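Local structure of cruciferin (Brassica napus, 3KGL) at residues Y48-K53 and Q171-V176; K22-R27 and N251-Q256; S67-G72 and E147-G152. The protein probably serves as a seed storage protein, an 11S globulin of the cupin superfamily that acts as a nutrient reservoir. All blocks are in the same frame, centred on the assembly; numbering follows the deposited sequence.

Contact 1: Y48-K53 and Q171-V176; sequences YIIESK and QPLVIV
Ile50 and Leu173 form an antiparallel hydrogen-bonded pair. Ile50 N gives a straight bond to Leu173 O at 2.8 Å, and Leu173 N returns one to Ile50 O. The Ile50 side chain makes two of the apolar contacts. Its CB is 3.7 Å from Leu173 O. CG1, anti to the carbonyl carbon (chi1 -47°), passes the same oxygen at 4.0 Å. CD1 at the tip meets two methyls: CD1 of Ile175 at 3.6 Å and CD2 of Leu173 at 3.9 Å.

The two strands, 43-50 and 173-180, are central neighbours in an antiparallel sheet of the N-terminal cupin beta-barrel. Tyr48, Ile50, Leu173 and Ile175 share one face of it, and Phe165 of strand 162-166 packs against Tyr48, Ile50 and Ile175 there. The other face carries Ile49 and Val174, side by side, with CG2 of Ile49 4.0 Å from CG2 of Val174. Tyr48 N bonds to Ile175 O at 2.7 Å, while the return bond from Ile175 N to Tyr48 O is weak. The Tyr48 ring brings CD2 to 4.1 Å from CB of Ile175 and stacks on Tyr56; its hydroxyl hydrogen-bonds a glycerol, probably from the crystallisation liquor.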
ATOM      1  N   TYR A  48     -11.056 -19.633  17.090  1.00 35.74           N
ATOM      2  CA  TYR A  48     -11.776 -19.585  18.346  1.00 32.04           C
ATOM      3  C   TYR A  48     -12.423 -20.938  18.520  1.00 28.15           C
ATOM      4  O   TYR A  48     -13.111 -21.405  17.609  1.00 50.85           O
ATOM      5  CB  TYR A  48     -12.893 -18.547  18.299  1.00 25.65           C
ATOM      6  CG  TYR A  48     -12.462 -17.128  18.025  1.00 34.35           C
ATOM      7  CD1 TYR A  48     -11.205 -16.673  18.398  1.00 37.71           C
ATOM      8  CD2 TYR A  48     -13.336 -16.231  17.427  1.00 16.91           C
ATOM      9  CE1 TYR A  48     -10.818 -15.367  18.160  1.00 34.65           C
ATOM     10  CE2 TYR A  48     -12.962 -14.931  17.188  1.00 61.24           C
ATOM     11  CZ  TYR A  48     -11.705 -14.498  17.557  1.00 56.58           C
ATOM     12  OH  TYR A  48     -11.341 -13.194  17.315  1.00 35.47           O
ATOM     13  N   ILE A  49     -12.214 -21.579  19.671  1.00 32.85           N
ATOM     14  CA  ILE A  49     -13.009 -22.765  20.011  1.00 45.18           C
ATOM     15  C   ILE A  49     -13.893 -22.546  21.225  1.00 36.08           C
ATOM     16  O   ILE A  49     -13.428 -22.693  22.360  1.00 31.51           O
ATOM     17  CB  ILE A  49     -12.168 -23.994  20.310  1.00 15.81           C
ATOM     18  CG1 ILE A  49     -10.988 -24.094  19.349  1.00 27.00           C
ATOM     19  CG2 ILE A  49     -13.043 -25.182  20.189  1.00  8.62           C
ATOM     20  CD1 ILE A  49     -10.408 -25.481  19.238  1.00 50.05           C
ATOM     21  N   ILE A  50     -15.164 -22.219  20.981  1.00 17.98           N
ATOM     22  CA  ILE A  50     -16.054 -21.757  22.045  1.00 38.64           C
ATOM     23  C   ILE A  50     -16.989 -22.847  22.574  1.00 48.58           C
ATOM     24  O   ILE A  50     -17.738 -23.465  21.813  1.00 31.81           O
ATOM     25  CB  ILE A  50     -16.869 -20.524  21.613  1.00 28.71           C
ATOM     26  CG1 ILE A  50     -15.950 -19.494  20.957  1.00 26.43           C
ATOM     27  CG2 ILE A  50     -17.558 -19.916  22.819  1.00 36.82           C
ATOM     28  CD1 ILE A  50     -16.662 -18.558  20.030  1.00 24.27           C
ATOM     29  N   GLU A  51     -16.937 -23.069  23.888  1.00 35.52           N
ATOM     30  CA  GLU A  51     -17.708 -24.128  24.534  1.00 45.51           C
ATOM     31  C   GLU A  51     -19.161 -23.721  24.679  1.00 46.09           C
ATOM     32  O   GLU A  51     -19.577 -22.715  24.120  1.00 80.24           O
ATOM     33  CB  GLU A  51     -17.115 -24.475  25.902  1.00 52.31           C
ATOM     34  CG  GLU A  51     -15.829 -25.284  25.842  1.00 38.42           C
ATOM     35  CD  GLU A  51     -15.978 -26.574  25.032  1.00118.42           C
ATOM     36  OE1 GLU A  51     -17.117 -26.901  24.610  1.00 79.05           O
ATOM     37  OE2 GLU A  51     -14.954 -27.267  24.818  1.00 90.49           O
ATOM     38  N   SER A  52     -19.940 -24.495  25.424  1.00 50.58           N
ATOM     39  CA  SER A  52     -21.352 -24.174  25.556  1.00 37.03           C
ATOM     40  C   SER A  52     -21.595 -23.180  26.683  1.00 50.89           C
ATOM     41  O   SER A  52     -20.916 -23.226  27.713  1.00 30.86           O
ATOM     42  CB  SER A  52     -22.177 -25.434  25.740  1.00 40.54           C
ATOM     43  OG  SER A  52     -23.353 -25.351  24.957  1.00 94.02           O
ATOM     44  N   LYS A  53     -22.563 -22.284  26.471  1.00 50.82           N
ATOM     45  CA  LYS A  53     -22.833 -21.170  27.381  1.00 56.91           C
ATOM     46  C   LYS A  53     -21.679 -20.178  27.280  1.00 76.65           C
ATOM     47  O   LYS A  53     -21.570 -19.235  28.073  1.00 58.01           O
ATOM     48  CB  LYS A  53     -22.954 -21.654  28.833  1.00 90.88           C
ATOM     49  CG  LYS A  53     -24.210 -22.440  29.178  1.00 36.16           C
ATOM     50  CD  LYS A  53     -23.915 -23.467  30.290  1.00125.72           C
ATOM     51  CE  LYS A  53     -23.044 -22.889  31.418  1.00102.93           C
ATOM     52  NZ  LYS A  53     -22.572 -23.917  32.412  1.00 33.75           N
ATOM     53  N   GLN A 171     -23.230 -28.326  20.637  1.00 66.42           N
ATOM     54  CA  GLN A 171     -21.836 -28.682  20.429  1.00 66.24           C
ATOM     55  C   GLN A 171     -20.927 -27.447  20.467  1.00 71.60           C
ATOM     56  O   GLN A 171     -21.397 -26.311  20.508  1.00 63.52           O
ATOM     57  CB  GLN A 171     -21.708 -29.374  19.075  1.00 68.75           C
ATOM     58  CG  GLN A 171     -22.684 -28.836  18.033  1.00 79.99           C
ATOM     59  CD  GLN A 171     -22.158 -28.944  16.609  1.00101.63           C
ATOM     60  OE1 GLN A 171     -22.834 -28.545  15.657  1.00 92.30           O
ATOM     61  NE2 GLN A 171     -20.948 -29.479  16.457  1.00 66.09           N
ATOM     62  N   PRO A 172     -19.609 -27.666  20.445  1.00 55.95           N
ATOM     63  CA  PRO A 172     -18.691 -26.525  20.389  1.00 40.42           C
ATOM     64  C   PRO A 172     -18.842 -25.708  19.107  1.00 37.97           C
ATOM     65  O   PRO A 172     -19.014 -26.248  18.012  1.00 44.34           O
ATOM     66  CB  PRO A 172     -17.310 -27.190  20.426  1.00 38.96           C
ATOM     67  CG  PRO A 172     -17.535 -28.530  21.030  1.00 18.02           C
ATOM     68  CD  PRO A 172     -18.897 -28.946  20.572  1.00 45.22           C
ATOM     69  N   LEU A 173     -18.774 -24.394  19.261  1.00 38.14           N
ATOM     70  CA  LEU A 173     -18.796 -23.478  18.131  1.00 35.35           C
ATOM     71  C   LEU A 173     -17.370 -23.128  17.739  1.00 49.46           C
ATOM     72  O   LEU A 173     -16.590 -22.652  18.570  1.00 42.44           O
ATOM     73  CB  LEU A 173     -19.549 -22.205  18.511  1.00 49.91           C
ATOM     74  CG  LEU A 173     -19.381 -21.005  17.589  1.00 35.67           C
ATOM     75  CD1 LEU A 173     -20.071 -21.238  16.254  1.00 17.77           C
ATOM     76  CD2 LEU A 173     -19.925 -19.797  18.294  1.00 37.65           C
ATOM     77  N   VAL A 174     -17.022 -23.368  16.479  1.00 37.43           N
ATOM     78  CA  VAL A 174     -15.655 -23.152  16.025  1.00 27.27           C
ATOM     79  C   VAL A 174     -15.620 -22.094  14.946  1.00 32.90           C
ATOM     80  O   VAL A 174     -16.078 -22.320  13.832  1.00 46.34           O
ATOM     81  CB  VAL A 174     -15.012 -24.447  15.472  1.00 23.75           C
ATOM     82  CG1 VAL A 174     -13.718 -24.121  14.790  1.00 33.72           C
ATOM     83  CG2 VAL A 174     -14.760 -25.438  16.583  1.00 19.70           C
ATOM     84  N   ILE A 175     -15.088 -20.925  15.282  1.00 34.46           N
ATOM     85  CA  ILE A 175     -14.839 -19.924  14.264  1.00 36.55           C
ATOM     86  C   ILE A 175     -13.345 -19.942  13.916  1.00 63.82           C
ATOM     87  O   ILE A 175     -12.490 -20.099  14.792  1.00 19.25           O
ATOM     88  CB  ILE A 175     -15.315 -18.485  14.661  1.00 50.28           C
ATOM     89  CG1 ILE A 175     -16.803 -18.454  15.010  1.00 49.23           C
ATOM     90  CG2 ILE A 175     -15.099 -17.518  13.507  1.00 49.69           C
ATOM     91  CD1 ILE A 175     -17.094 -18.424  16.489  1.00 68.03           C
ATOM     92  N   VAL A 176     -13.061 -19.806  12.621  1.00 37.55           N
ATOM     93  CA  VAL A 176     -11.711 -19.726  12.094  1.00 15.28           C
ATOM     94  C   VAL A 176     -11.552 -18.382  11.353  1.00 43.98           C
ATOM     95  O   VAL A 176     -12.474 -17.958  10.652  1.00 40.70           O
ATOM     96  CB  VAL A 176     -11.456 -20.946  11.201  1.00 24.79           C
ATOM     97  CG1 VAL A 176     -10.916 -20.551   9.840  1.00 35.57           C
ATOM     98  CG2 VAL A 176     -10.545 -21.934  11.925  1.00 36.26           C
TER

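Contact 2: K22-R27 and N251-Q256; sequences KAEAGR and NIIRVQ
Ala25 and Ile252 are joined through the backbone: Ala25 N donates to Ile252 O at 2.9 Å. The bond is straight at the hydrogen, but the donor sits above the carbonyl plane. Residues 22-27 form a tight beta hairpin between strands 19-23 and 26-30, held by the bonds Ala23 N to Gly26 O and Gly26 N to Ala23 O. The short strand 252-254 lies against this turn and pairs antiparallel with strand 54-61, so a hairpin of one sheet meets a strand of the other.

The tight part is around Ile252. Its CB lies 3.7 Å from CB of Ala23. CG2 reaches Ala25 O, and CD1 reaches Arg27 N at 3.6 Å. Gly26 fits here because a beta carbon would collide with CG2 of Ile252. Past the tip of Ile252, the exposed Arg27 side chain forms a salt bridge with Glu29.

The looser side lies at the other end, where Glu24 and Arg254 are partly exposed. The Glu24 chain is extended, with CG anti to the backbone N (chi1 171°), and crosses Arg254. Their charged ends stay apart, OE2 of Glu24 6.0 Å from NH1 of Arg254. Instead Glu24 OE1 accepts the backbone N of Arg254 at 2.7 Å, on its anti side, with the N 34° out of the carboxylate plane. Ile253, whose CB touches Glu24 OE1, packs on Asn428 of a neighbouring subunit. The bent chain of Arg254 folds back toward the turn. CB of Ala25 sits over one face of its guanidinium, offset toward the rim and 3.6 Å from NH2.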
ATOM      1  N   LYS A  22      -6.100 -20.339  27.028  1.00 37.26           N
ATOM      2  CA  LYS A  22      -7.158 -21.133  27.615  1.00 62.11           C
ATOM      3  C   LYS A  22      -8.020 -20.232  28.480  1.00 30.26           C
ATOM      4  O   LYS A  22      -7.532 -19.590  29.403  1.00 58.66           O
ATOM      5  CB  LYS A  22      -6.568 -22.326  28.388  1.00 22.90           C
ATOM      6  CG  LYS A  22      -5.691 -23.216  27.499  1.00 48.54           C
ATOM      7  CD  LYS A  22      -4.722 -24.123  28.248  1.00 33.02           C
ATOM      8  CE  LYS A  22      -5.197 -25.573  28.214  1.00 90.56           C
ATOM      9  NZ  LYS A  22      -4.068 -26.559  28.168  1.00 54.44           N
ATOM     10  N   ALA A  23      -9.302 -20.165  28.147  1.00 45.11           N
ATOM     11  CA  ALA A  23     -10.248 -19.363  28.910  1.00 75.08           C
ATOM     12  C   ALA A  23     -11.293 -20.225  29.616  1.00 46.40           C
ATOM     13  O   ALA A  23     -11.527 -21.364  29.224  1.00 50.74           O
ATOM     14  CB  ALA A  23     -10.923 -18.355  27.999  1.00 69.35           C
ATOM     15  N   GLU A  24     -11.907 -19.653  30.650  1.00 41.13           N
ATOM     16  CA  GLU A  24     -13.032 -20.252  31.380  1.00 47.40           C
ATOM     17  C   GLU A  24     -13.909 -21.170  30.528  1.00 32.43           C
ATOM     18  O   GLU A  24     -14.148 -22.314  30.900  1.00 70.76           O
ATOM     19  CB  GLU A  24     -13.879 -19.142  32.042  1.00 36.80           C
ATOM     20  CG  GLU A  24     -15.212 -19.573  32.670  1.00 23.28           C
ATOM     21  CD  GLU A  24     -15.826 -18.511  33.597  1.00 47.58           C
ATOM     22  OE1 GLU A  24     -16.423 -17.521  33.110  1.00 63.47           O
ATOM     23  OE2 GLU A  24     -15.730 -18.676  34.831  1.00 51.72           O
ATOM     24  N   ALA A  25     -14.376 -20.684  29.383  1.00 29.14           N
ATOM     25  CA  ALA A  25     -15.307 -21.457  28.557  1.00 45.40           C
ATOM     26  C   ALA A  25     -14.905 -21.555  27.087  1.00 34.08           C
ATOM     27  O   ALA A  25     -15.744 -21.486  26.193  1.00 56.76           O
ATOM     28  CB  ALA A  25     -16.731 -20.909  28.680  1.00 27.46           C
ATOM     29  N   GLY A  26     -13.621 -21.722  26.831  1.00 28.18           N
ATOM     30  CA  GLY A  26     -13.167 -21.902  25.471  1.00 26.30           C
ATOM     31  C   GLY A  26     -11.721 -21.492  25.364  1.00 61.23           C
ATOM     32  O   GLY A  26     -11.093 -21.126  26.368  1.00 36.31           O
ATOM     33  N   ARG A  27     -11.184 -21.543  24.152  1.00 11.62           N
ATOM     34  CA  ARG A  27      -9.805 -21.140  23.980  1.00 28.79           C
ATOM     35  C   ARG A  27      -9.514 -20.567  22.598  1.00 56.41           C
ATOM     36  O   ARG A  27     -10.141 -20.926  21.599  1.00 45.93           O
ATOM     37  CB  ARG A  27      -8.877 -22.314  24.283  1.00 53.95           C
ATOM     38  CG  ARG A  27      -9.178 -23.529  23.458  1.00 38.02           C
ATOM     39  CD  ARG A  27      -8.358 -24.713  23.878  1.00 25.51           C
ATOM     40  NE  ARG A  27      -8.874 -25.909  23.227  1.00 45.54           N
ATOM     41  CZ  ARG A  27      -8.125 -26.943  22.871  1.00 73.80           C
ATOM     42  NH1 ARG A  27      -6.814 -26.925  23.108  1.00 47.65           N
ATOM     43  NH2 ARG A  27      -8.689 -27.985  22.274  1.00 81.95           N
ATOM     44  N   ASN A 251     -10.686 -14.531  27.837  1.00 50.83           N
ATOM     45  CA  ASN A 251     -11.573 -13.776  26.982  1.00 32.52           C
ATOM     46  C   ASN A 251     -12.810 -14.533  26.497  1.00 34.34           C
ATOM     47  O   ASN A 251     -13.698 -13.935  25.904  1.00 47.06           O
ATOM     48  CB  ASN A 251     -10.790 -13.226  25.797  1.00 69.30           C
ATOM     49  CG  ASN A 251     -11.550 -12.176  25.060  1.00 37.78           C
ATOM     50  OD1 ASN A 251     -12.123 -12.432  24.000  1.00 37.04           O
ATOM     51  ND2 ASN A 251     -11.598 -10.986  25.630  1.00 46.63           N
ATOM     52  N   ILE A 252     -12.857 -15.844  26.732  1.00 54.84           N
ATOM     53  CA  ILE A 252     -14.058 -16.649  26.480  1.00 23.26           C
ATOM     54  C   ILE A 252     -14.631 -17.121  27.825  1.00 40.41           C
ATOM     55  O   ILE A 252     -14.044 -17.968  28.493  1.00 44.72           O
ATOM     56  CB  ILE A 252     -13.734 -17.876  25.609  1.00 16.32           C
ATOM     57  CG1 ILE A 252     -12.596 -17.552  24.639  1.00 37.27           C
ATOM     58  CG2 ILE A 252     -14.967 -18.362  24.879  1.00 22.72           C
ATOM     59  CD1 ILE A 252     -12.636 -18.340  23.332  1.00 22.37           C
ATOM     60  N   ILE A 253     -15.768 -16.570  28.231  1.00 42.13           N
ATOM     61  CA  ILE A 253     -16.279 -16.809  29.583  1.00 36.75           C
ATOM     62  C   ILE A 253     -17.563 -17.638  29.666  1.00 46.23           C
ATOM     63  O   ILE A 253     -18.324 -17.751  28.705  1.00 51.09           O
ATOM     64  CB  ILE A 253     -16.541 -15.481  30.319  1.00 59.58           C
ATOM     65  CG1 ILE A 253     -17.592 -14.652  29.563  1.00 38.03           C
ATOM     66  CG2 ILE A 253     -15.233 -14.716  30.527  1.00 28.44           C
ATOM     67  CD1 ILE A 253     -18.179 -13.503  30.365  1.00 23.49           C
ATOM     68  N   ARG A 254     -17.803 -18.212  30.837  1.00 49.58           N
ATOM     69  CA  ARG A 254     -19.053 -18.910  31.082  1.00 72.90           C
ATOM     70  C   ARG A 254     -20.134 -17.879  31.387  1.00 74.37           C
ATOM     71  O   ARG A 254     -20.012 -17.073  32.326  1.00 43.19           O
ATOM     72  CB  ARG A 254     -18.914 -19.951  32.208  1.00 29.74           C
ATOM     73  CG  ARG A 254     -20.138 -20.858  32.368  1.00 62.89           C
ATOM     74  CD  ARG A 254     -19.773 -22.345  32.478  1.00 89.79           C
ATOM     75  NE  ARG A 254     -19.482 -22.950  31.173  1.00108.79           N
ATOM     76  CZ  ARG A 254     -18.319 -23.515  30.836  1.00119.53           C
ATOM     77  NH1 ARG A 254     -17.322 -23.580  31.712  1.00 77.06           N
ATOM     78  NH2 ARG A 254     -18.155 -24.031  29.621  1.00 60.21           N
ATOM     79  N   VAL A 255     -21.175 -17.879  30.565  1.00 29.75           N
ATOM     80  CA  VAL A 255     -22.268 -16.962  30.795  1.00 41.47           C
ATOM     81  C   VAL A 255     -23.247 -17.601  31.742  1.00 42.01           C
ATOM     82  O   VAL A 255     -23.929 -18.566  31.392  1.00 75.78           O
ATOM     83  CB  VAL A 255     -22.979 -16.553  29.500  1.00 35.43           C
ATOM     84  CG1 VAL A 255     -24.249 -15.795  29.812  1.00 29.95           C
ATOM     85  CG2 VAL A 255     -22.066 -15.691  28.654  1.00 47.33           C
ATOM     86  N   GLN A 256     -23.293 -17.072  32.960  1.00 54.41           N
ATOM     87  CA  GLN A 256     -24.320 -17.463  33.911  1.00 90.16           C
ATOM     88  C   GLN A 256     -25.598 -16.691  33.582  1.00 99.75           C
ATOM     89  O   GLN A 256     -25.587 -15.458  33.462  1.00 44.35           O
ATOM     90  CB  GLN A 256     -23.884 -17.167  35.354  1.00 42.81           C
ATOM     91  CG  GLN A 256     -22.373 -17.141  35.588  1.00 79.39           C
ATOM     92  CD  GLN A 256     -21.727 -18.527  35.606  1.00131.50           C
ATOM     93  OE1 GLN A 256     -20.507 -18.646  35.758  1.00115.49           O
ATOM     94  NE2 GLN A 256     -22.538 -19.573  35.455  1.00107.81           N
TER

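Contact 3: S67-G72 and E147-G152; sequences SFVAKG and EHIRTG
Thr151 and Gly72 meet through the threonine hydroxyl. OG1 of Thr151 donates to Gly72 O at 3.1 Å, in the carbonyl plane and on a lone pair. The same oxygen, OG1 of Thr151, lies 3.0 Å from Gly72 N. OG1 is anti to its own carbonyl carbon (chi1 -70°), and the other branch, CG2 of Thr151, touches Ala70 O at 3.4 Å. An alanine in place of Thr151 would probably leave Gly72 O without this donor and open a gap beside Ala70 O where the methyl had been.

Next to it, Gly152 N gives a nearly straight bond to Val69 O at 2.9 Å. The Phe68 ring brings CZ to 3.7 Å from CA of Gly152 and CE1 near Gly152 O. Val69 points toward 147-152, and its CG1 meets CD1 of Ile149 at 4.0 Å. Gly72 and Gly152 both adopt backbone angles that suit a residue without a beta carbon.

Further out, a classic beta bulge shapes the end of strand 65-71, where Ala70 and Lys71 both face Val174 of strand 173-180. Thr151 O accepts from Asn290 ND2 and Arg150 N donates to OD2 of the Asp153 carboxylate, both at the turn into strand 153-157, whose Thr154 packs on Phe68 and whose Ile155 packs on Ile149. Strand 65-71 thus lies between 173-180 and 153-157 in one sheet of the N-terminal cupin barrel, while 141-150 arrives from the other sheet, where it pairs with 73-79.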
ATOM      1  N   SER A  67     -13.819 -14.074   8.776  1.00 46.90           N
ATOM      2  CA  SER A  67     -14.049 -15.215   9.654  1.00 57.84           C
ATOM      3  C   SER A  67     -14.875 -16.268   8.933  1.00 45.24           C
ATOM      4  O   SER A  67     -15.659 -15.937   8.046  1.00 36.88           O
ATOM      5  CB  SER A  67     -14.766 -14.777  10.944  1.00 78.33           C
ATOM      6  OG  SER A  67     -14.072 -13.750  11.650  1.00 38.12           O
ATOM      7  N   PHE A  68     -14.686 -17.532   9.317  1.00 58.69           N
ATOM      8  CA  PHE A  68     -15.503 -18.647   8.828  1.00 25.79           C
ATOM      9  C   PHE A  68     -15.931 -19.498  10.021  1.00 35.16           C
ATOM     10  O   PHE A  68     -15.151 -19.709  10.947  1.00 41.39           O
ATOM     11  CB  PHE A  68     -14.710 -19.485   7.835  1.00 26.75           C
ATOM     12  CG  PHE A  68     -15.495 -20.602   7.205  1.00 40.24           C
ATOM     13  CD1 PHE A  68     -16.271 -20.377   6.084  1.00 33.18           C
ATOM     14  CD2 PHE A  68     -15.429 -21.891   7.719  1.00 60.49           C
ATOM     15  CE1 PHE A  68     -16.977 -21.416   5.498  1.00 58.22           C
ATOM     16  CE2 PHE A  68     -16.133 -22.926   7.147  1.00 32.96           C
ATOM     17  CZ  PHE A  68     -16.909 -22.688   6.033  1.00 44.75           C
ATOM     18  N   VAL A  69     -17.180 -19.954  10.018  1.00 30.66           N
ATOM     19  CA  VAL A  69     -17.667 -20.820  11.083  1.00 42.71           C
ATOM     20  C   VAL A  69     -17.544 -22.244  10.574  1.00 43.20           C
ATOM     21  O   VAL A  69     -18.194 -22.614   9.601  1.00 48.27           O
ATOM     22  CB  VAL A  69     -19.129 -20.513  11.459  1.00 32.06           C
ATOM     23  CG1 VAL A  69     -19.237 -19.184  12.194  1.00 23.46           C
ATOM     24  CG2 VAL A  69     -19.964 -20.467  10.223  1.00 63.40           C
ATOM     25  N   ALA A  70     -16.682 -23.028  11.215  1.00 44.67           N
ATOM     26  CA  ALA A  70     -16.311 -24.337  10.691  1.00 42.24           C
ATOM     27  C   ALA A  70     -17.157 -25.427  11.307  1.00 55.73           C
ATOM     28  O   ALA A  70     -17.555 -26.368  10.625  1.00 64.21           O
ATOM     29  CB  ALA A  70     -14.852 -24.606  10.944  1.00 34.80           C
ATOM     30  N   LYS A  71     -17.411 -25.295  12.606  1.00 58.18           N
ATOM     31  CA  LYS A  71     -18.252 -26.226  13.347  1.00 58.07           C
ATOM     32  C   LYS A  71     -19.146 -25.433  14.283  1.00 52.01           C
ATOM     33  O   LYS A  71     -18.672 -24.592  15.040  1.00 39.25           O
ATOM     34  CB  LYS A  71     -17.413 -27.211  14.191  1.00 22.50           C
ATOM     35  CG  LYS A  71     -16.073 -27.637  13.592  1.00101.63           C
ATOM     36  CD  LYS A  71     -15.540 -28.954  14.185  1.00 36.86           C
ATOM     37  CE  LYS A  71     -16.122 -30.152  13.434  1.00 95.06           C
ATOM     38  NZ  LYS A  71     -16.238 -29.911  11.951  1.00 53.20           N
ATOM     39  N   GLY A  72     -20.442 -25.696  14.243  1.00 37.41           N
ATOM     40  CA  GLY A  72     -21.286 -25.209  15.307  1.00 31.40           C
ATOM     41  C   GLY A  72     -22.274 -24.171  14.862  1.00 44.52           C
ATOM     42  O   GLY A  72     -22.535 -24.009  13.670  1.00 44.57           O
ATOM     43  N   GLU A 147     -26.887 -11.066  15.170  1.00 32.78           N
ATOM     44  CA  GLU A 147     -27.147 -12.040  14.120  1.00 53.70           C
ATOM     45  C   GLU A 147     -27.026 -13.479  14.648  1.00 64.21           C
ATOM     46  O   GLU A 147     -26.400 -13.712  15.682  1.00 41.61           O
ATOM     47  CB  GLU A 147     -26.183 -11.811  12.949  1.00 44.88           C
ATOM     48  CG  GLU A 147     -26.509 -10.586  12.093  1.00 54.52           C
ATOM     49  CD  GLU A 147     -25.264  -9.872  11.566  1.00120.64           C
ATOM     50  OE1 GLU A 147     -24.710  -9.011  12.293  1.00 85.99           O
ATOM     51  OE2 GLU A 147     -24.851 -10.156  10.417  1.00105.30           O
ATOM     52  N   HIS A 148     -27.659 -14.430  13.957  1.00 48.98           N
ATOM     53  CA  HIS A 148     -27.440 -15.845  14.225  1.00 21.34           C
ATOM     54  C   HIS A 148     -26.459 -16.362  13.190  1.00 46.65           C
ATOM     55  O   HIS A 148     -26.499 -15.954  12.026  1.00 51.41           O
ATOM     56  CB  HIS A 148     -28.738 -16.651  14.156  1.00 27.22           C
ATOM     57  CG  HIS A 148     -28.573 -18.097  14.528  1.00 56.33           C
ATOM     58  ND1 HIS A 148     -28.541 -19.110  13.592  1.00 41.05           N
ATOM     59  CD2 HIS A 148     -28.435 -18.696  15.737  1.00 51.74           C
ATOM     60  CE1 HIS A 148     -28.385 -20.269  14.209  1.00 57.37           C
ATOM     61  NE2 HIS A 148     -28.317 -20.045  15.510  1.00 52.72           N
ATOM     62  N   ILE A 149     -25.571 -17.248  13.622  1.00 32.55           N
ATOM     63  CA  ILE A 149     -24.580 -17.834  12.732  1.00 35.39           C
ATOM     64  C   ILE A 149     -24.603 -19.356  12.813  1.00 61.12           C
ATOM     65  O   ILE A 149     -24.821 -19.934  13.884  1.00 26.42           O
ATOM     66  CB  ILE A 149     -23.164 -17.324  13.044  1.00 65.01           C
ATOM     67  CG1 ILE A 149     -22.858 -17.482  14.533  1.00 37.85           C
ATOM     68  CG2 ILE A 149     -23.024 -15.877  12.635  1.00 25.94           C
ATOM     69  CD1 ILE A 149     -21.433 -17.186  14.882  1.00 38.30           C
ATOM     70  N   ARG A 150     -24.394 -19.990  11.662  1.00 52.78           N
ATOM     71  CA  ARG A 150     -24.366 -21.444  11.550  1.00 57.94           C
ATOM     72  C   ARG A 150     -23.183 -21.802  10.686  1.00 44.20           C
ATOM     73  O   ARG A 150     -22.607 -20.934  10.045  1.00 34.33           O
ATOM     74  CB  ARG A 150     -25.647 -21.974  10.890  1.00 75.83           C
ATOM     75  CG  ARG A 150     -26.097 -21.172   9.675  1.00 25.81           C
ATOM     76  CD  ARG A 150     -26.671 -22.049   8.570  1.00 36.11           C
ATOM     77  NE  ARG A 150     -27.111 -21.221   7.449  1.00 33.47           N
ATOM     78  CZ  ARG A 150     -27.160 -21.617   6.180  1.00 58.68           C
ATOM     79  NH1 ARG A 150     -26.802 -22.855   5.846  1.00 27.60           N
ATOM     80  NH2 ARG A 150     -27.554 -20.760   5.235  1.00 48.66           N
ATOM     81  N   THR A 151     -22.842 -23.084  10.640  1.00 45.14           N
ATOM     82  CA  THR A 151     -21.686 -23.535   9.875  1.00 30.63           C
ATOM     83  C   THR A 151     -21.735 -23.079   8.413  1.00 42.91           C
ATOM     84  O   THR A 151     -22.766 -23.176   7.752  1.00 53.68           O
ATOM     85  CB  THR A 151     -21.506 -25.053   9.992  1.00 25.33           C
ATOM     86  OG1 THR A 151     -21.082 -25.370  11.328  1.00 64.42           O
ATOM     87  CG2 THR A 151     -20.472 -25.553   9.008  1.00 28.28           C
ATOM     88  N   GLY A 152     -20.616 -22.549   7.930  1.00 33.47           N
ATOM     89  CA  GLY A 152     -20.517 -22.097   6.558  1.00 26.51           C
ATOM     90  C   GLY A 152     -20.644 -20.593   6.398  1.00 46.80           C
ATOM     91  O   GLY A 152     -20.303 -20.039   5.348  1.00 33.40           O
TER

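Contacts 1 and 3 are buried inside the N-terminal cupin domain; contact 2 is partly buried, nearer its surface, and touches a second subunit through Ile253 and Val255. All three reach one sheet. Strand 26-30 of contact 2 neighbours 43-50 of contact 1, through Ile49 and Arg27, and 173-180 neighbours 65-71 of contact 3, through Val174 and Lys71. Contact 1 is antiparallel strand pairing with aliphatic side chains and one tyrosine. Contact 2 sets a hairpin turn against the short strand 252-254 and adds charged side chains. Contact 3 joins two sheets at a turn, with glycines and a threonine hydroxyl. Contacts 2 and 3 do not touch; contact 1 lies next to both.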